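Long-range contact in phenylacetaldehyde dehydrogenase (Burkholderia cenocepacia, PDB 4O5H), which probably oxidises phenylacetaldehyde to phenylacetate with NAD+ as a member of the aldehyde dehydrogenase family: residues A18-T23 with R110-I115. Sequence-based numbering, arbitrary orientation.
Sequences ALLDAT and RELAEI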
ATOM      1  N   ALA A  18      36.549  -7.177 -26.755  1.00 32.44           N
ATOM      2  CA  ALA A  18      37.431  -6.441 -25.858  1.00 30.48           C
ATOM      3  C   ALA A  18      36.630  -5.872 -24.701  1.00 27.00           C
ATOM      4  O   ALA A  18      35.466  -5.570 -24.835  1.00 26.17           O
ATOM      5  CB  ALA A  18      38.131  -5.319 -26.608  1.00 32.51           C
ATOM      6  N   LEU A  19      37.277  -5.721 -23.560  1.00 25.08           N
ATOM      7  CA  LEU A  19      36.661  -5.133 -22.399  1.00 22.89           C
ATOM      8  C   LEU A  19      37.508  -3.958 -21.992  1.00 22.23           C
ATOM      9  O   LEU A  19      38.712  -3.977 -22.186  1.00 21.25           O
ATOM     10  CB  LEU A  19      36.656  -6.128 -21.251  1.00 22.50           C
ATOM     11  CG  LEU A  19      35.770  -7.351 -21.378  1.00 22.14           C
ATOM     12  CD1 LEU A  19      35.952  -8.222 -20.165  1.00 21.94           C
ATOM     13  CD2 LEU A  19      34.323  -6.935 -21.517  1.00 21.41           C
ATOM     14  N   LEU A  20      36.879  -2.968 -21.366  1.00 20.85           N
ATOM     15  CA  LEU A  20      37.641  -1.874 -20.801  1.00 21.31           C
ATOM     16  C   LEU A  20      38.583  -2.425 -19.752  1.00 21.41           C
ATOM     17  O   LEU A  20      38.257  -3.378 -19.026  1.00 20.83           O
ATOM     18  CB  LEU A  20      36.722  -0.808 -20.180  1.00 20.63           C
ATOM     19  CG  LEU A  20      35.837  -0.013 -21.143  1.00 20.79           C
ATOM     20  CD1 LEU A  20      34.955   0.907 -20.341  1.00 20.59           C
ATOM     21  CD2 LEU A  20      36.658   0.799 -22.122  1.00 22.76           C
ATOM     22  N   ASP A  21      39.720  -1.763 -19.610  1.00 22.02           N
ATOM     23  CA  ASP A  21      40.608  -2.032 -18.490  1.00 22.83           C
ATOM     24  C   ASP A  21      39.881  -1.954 -17.147  1.00 21.58           C
ATOM     25  O   ASP A  21      40.115  -2.797 -16.255  1.00 21.24           O
ATOM     26  CB  ASP A  21      41.788  -1.056 -18.486  1.00 24.47           C
ATOM     27  CG  ASP A  21      42.772  -1.308 -19.614  1.00 26.34           C
ATOM     28  OD1 ASP A  21      42.702  -2.357 -20.306  1.00 26.61           O
ATOM     29  OD2 ASP A  21      43.670  -0.440 -19.789  1.00 28.98           O
ATOM     30  N   ALA A  22      39.012  -0.954 -16.968  1.00 20.84           N
ATOM     31  CA  ALA A  22      38.313  -0.786 -15.693  1.00 19.83           C
ATOM     32  C   ALA A  22      37.442  -2.021 -15.387  1.00 19.30           C
ATOM     33  O   ALA A  22      37.355  -2.445 -14.234  1.00 19.58           O
ATOM     34  CB  ALA A  22      37.468   0.488 -15.677  1.00 19.89           C
ATOM     35  N   THR A  23      36.777  -2.534 -16.413  1.00 18.65           N
ATOM     36  CA  THR A  23      35.891  -3.664 -16.302  1.00 18.01           C
ATOM     37  C   THR A  23      36.701  -4.873 -15.863  1.00 18.36           C
ATOM     38  O   THR A  23      36.320  -5.586 -14.929  1.00 17.65           O
ATOM     39  CB  THR A  23      35.206  -3.973 -17.651  1.00 17.83           C
ATOM     40  OG1 THR A  23      34.494  -2.820 -18.130  1.00 18.09           O
ATOM     41  CG2 THR A  23      34.233  -5.145 -17.498  1.00 17.25           C
ATOM     42  N   ARG A 110      30.045   2.942 -19.977  1.00 12.19           N
ATOM     43  CA  ARG A 110      30.479   1.750 -20.751  1.00 12.56           C
ATOM     44  C   ARG A 110      30.896   0.602 -19.834  1.00 12.44           C
ATOM     45  O   ARG A 110      30.499  -0.531 -20.040  1.00 12.11           O
ATOM     46  CB  ARG A 110      31.627   2.083 -21.687  1.00 13.30           C
ATOM     47  CG  ARG A 110      32.133   0.900 -22.461  1.00 13.97           C
ATOM     48  CD  ARG A 110      31.066   0.290 -23.386  1.00 14.03           C
ATOM     49  NE  ARG A 110      31.548  -0.952 -23.984  1.00 14.69           N
ATOM     50  CZ  ARG A 110      30.990  -1.551 -25.030  1.00 15.20           C
ATOM     51  NH1 ARG A 110      29.906  -1.057 -25.571  1.00 15.35           N
ATOM     52  NH2 ARG A 110      31.524  -2.647 -25.541  1.00 15.77           N
ATOM     53  N   GLU A 111      31.666   0.915 -18.781  1.00 12.37           N
ATOM     54  CA  GLU A 111      32.051  -0.108 -17.831  1.00 12.58           C
ATOM     55  C   GLU A 111      30.824  -0.767 -17.171  1.00 11.95           C
ATOM     56  O   GLU A 111      30.734  -1.971 -17.066  1.00 11.83           O
ATOM     57  CB  GLU A 111      32.926   0.506 -16.718  1.00 13.02           C
ATOM     58  CG  GLU A 111      33.313  -0.509 -15.667  1.00 13.34           C
ATOM     59  CD  GLU A 111      33.961   0.129 -14.453  1.00 13.82           C
ATOM     60  OE1 GLU A 111      34.156   1.377 -14.442  1.00 14.19           O
ATOM     61  OE2 GLU A 111      34.211  -0.627 -13.502  1.00 14.14           O
ATOM     62  N   LEU A 112      29.885   0.049 -16.727  1.00 11.61           N
ATOM     63  CA  LEU A 112      28.655  -0.496 -16.138  1.00 11.23           C
ATOM     64  C   LEU A 112      27.892  -1.359 -17.100  1.00 11.10           C
ATOM     65  O   LEU A 112      27.363  -2.406 -16.715  1.00 10.99           O
ATOM     66  CB  LEU A 112      27.761   0.645 -15.629  1.00 10.94           C
ATOM     67  CG  LEU A 112      28.278   1.338 -14.329  1.00 10.89           C
ATOM     68  CD1 LEU A 112      27.563   2.651 -14.080  1.00 10.70           C
ATOM     69  CD2 LEU A 112      28.094   0.415 -13.163  1.00 10.88           C
ATOM     70  N   ALA A 113      27.857  -0.960 -18.363  1.00 11.28           N
ATOM     71  CA  ALA A 113      27.183  -1.751 -19.402  1.00 11.36           C
ATOM     72  C   ALA A 113      27.873  -3.080 -19.635  1.00 11.76           C
ATOM     73  O   ALA A 113      27.220  -4.100 -19.766  1.00 11.57           O
ATOM     74  CB  ALA A 113      27.111  -0.982 -20.703  1.00 11.54           C
ATOM     75  N   GLU A 114      29.197  -3.076 -19.665  1.00 12.09           N
ATOM     76  CA  GLU A 114      29.958  -4.334 -19.827  1.00 12.40           C
ATOM     77  C   GLU A 114      29.716  -5.284 -18.632  1.00 12.56           C
ATOM     78  O   GLU A 114      29.496  -6.483 -18.815  1.00 12.59           O
ATOM     79  CB  GLU A 114      31.467  -4.038 -19.993  1.00 12.61           C
ATOM     80  CG  GLU A 114      31.761  -3.338 -21.330  1.00 12.79           C
ATOM     81  CD  GLU A 114      33.214  -3.035 -21.599  1.00 13.18           C
ATOM     82  OE1 GLU A 114      34.077  -3.225 -20.709  1.00 13.10           O
ATOM     83  OE2 GLU A 114      33.481  -2.585 -22.746  1.00 13.49           O
ATOM     84  N   ILE A 115      29.758  -4.738 -17.427  1.00 12.30           N
ATOM     85  CA  ILE A 115      29.536  -5.549 -16.257  1.00 12.54           C
ATOM     86  C   ILE A 115      28.148  -6.151 -16.367  1.00 12.57           C
ATOM     87  O   ILE A 115      27.948  -7.348 -16.119  1.00 12.62           O
ATOM     88  CB  ILE A 115      29.640  -4.693 -14.946  1.00 12.37           C
ATOM     89  CG1 ILE A 115      31.065  -4.259 -14.740  1.00 12.72           C
ATOM     90  CG2 ILE A 115      29.121  -5.468 -13.744  1.00 12.40           C
ATOM     91  CD1 ILE A 115      31.249  -3.163 -13.715  1.00 12.81           C
TER
HETATM   92  O   HOH W   1      36.395  -0.460 -12.206  1.00 17.70           O
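Glu114 of helix 109-120 sets its carboxylate against Leu20 and Thr23 at the start of helix 21-28, an example of how one buried acid can join two helices distant in sequence. OE1 alone accepts both hydrogen bonds that cross between the segments. The backbone N of Leu20, the N-cap residue, meets the syn lone pair of Glu114 OE1 at 2.9 Å with a nearly straight N-H...O angle of 165°. Thr23 crosses Glu114 at about a right angle and donates from OG1 to the same OE1 over 2.6 Å, arriving on the anti side and 27° out of the carboxylate plane. Its rotamer, with OG1 beside its own backbone N (chi1 -57°), aims the hydroxyl at the acid while CG2 packs 3.9 Å from Glu114 CB. The other oxygen is held from within its own helix: Arg110 NE, bonded edge-on in the guanidinium plane, gives Glu114 OE2 a salt bridge of 2.8 Å. Gripped at both oxygens, the carboxylate has little freedom to rotate, and the arginine probably favours its ionised form.

Van der Waals contacts flank this polar centre: Leu20 CD1 lies 3.5 Å from the aliphatic Arg110 CG, and the methyl CB of Ala22 lies 3.6 Å from the carboxylate oxygen Glu111 OE1. Glu111, extended alongside Thr23, shares a water with Ala22 O through OE2, which also forms a salt bridge with Arg219 of helix 215-227.

A buried carboxylate thus accepts from the amide of an N-cap residue and from a first-turn hydroxyl, a tertiary contact that fastens the start of helix 21-28 to helix 109-120 of the aldehyde dehydrogenase fold.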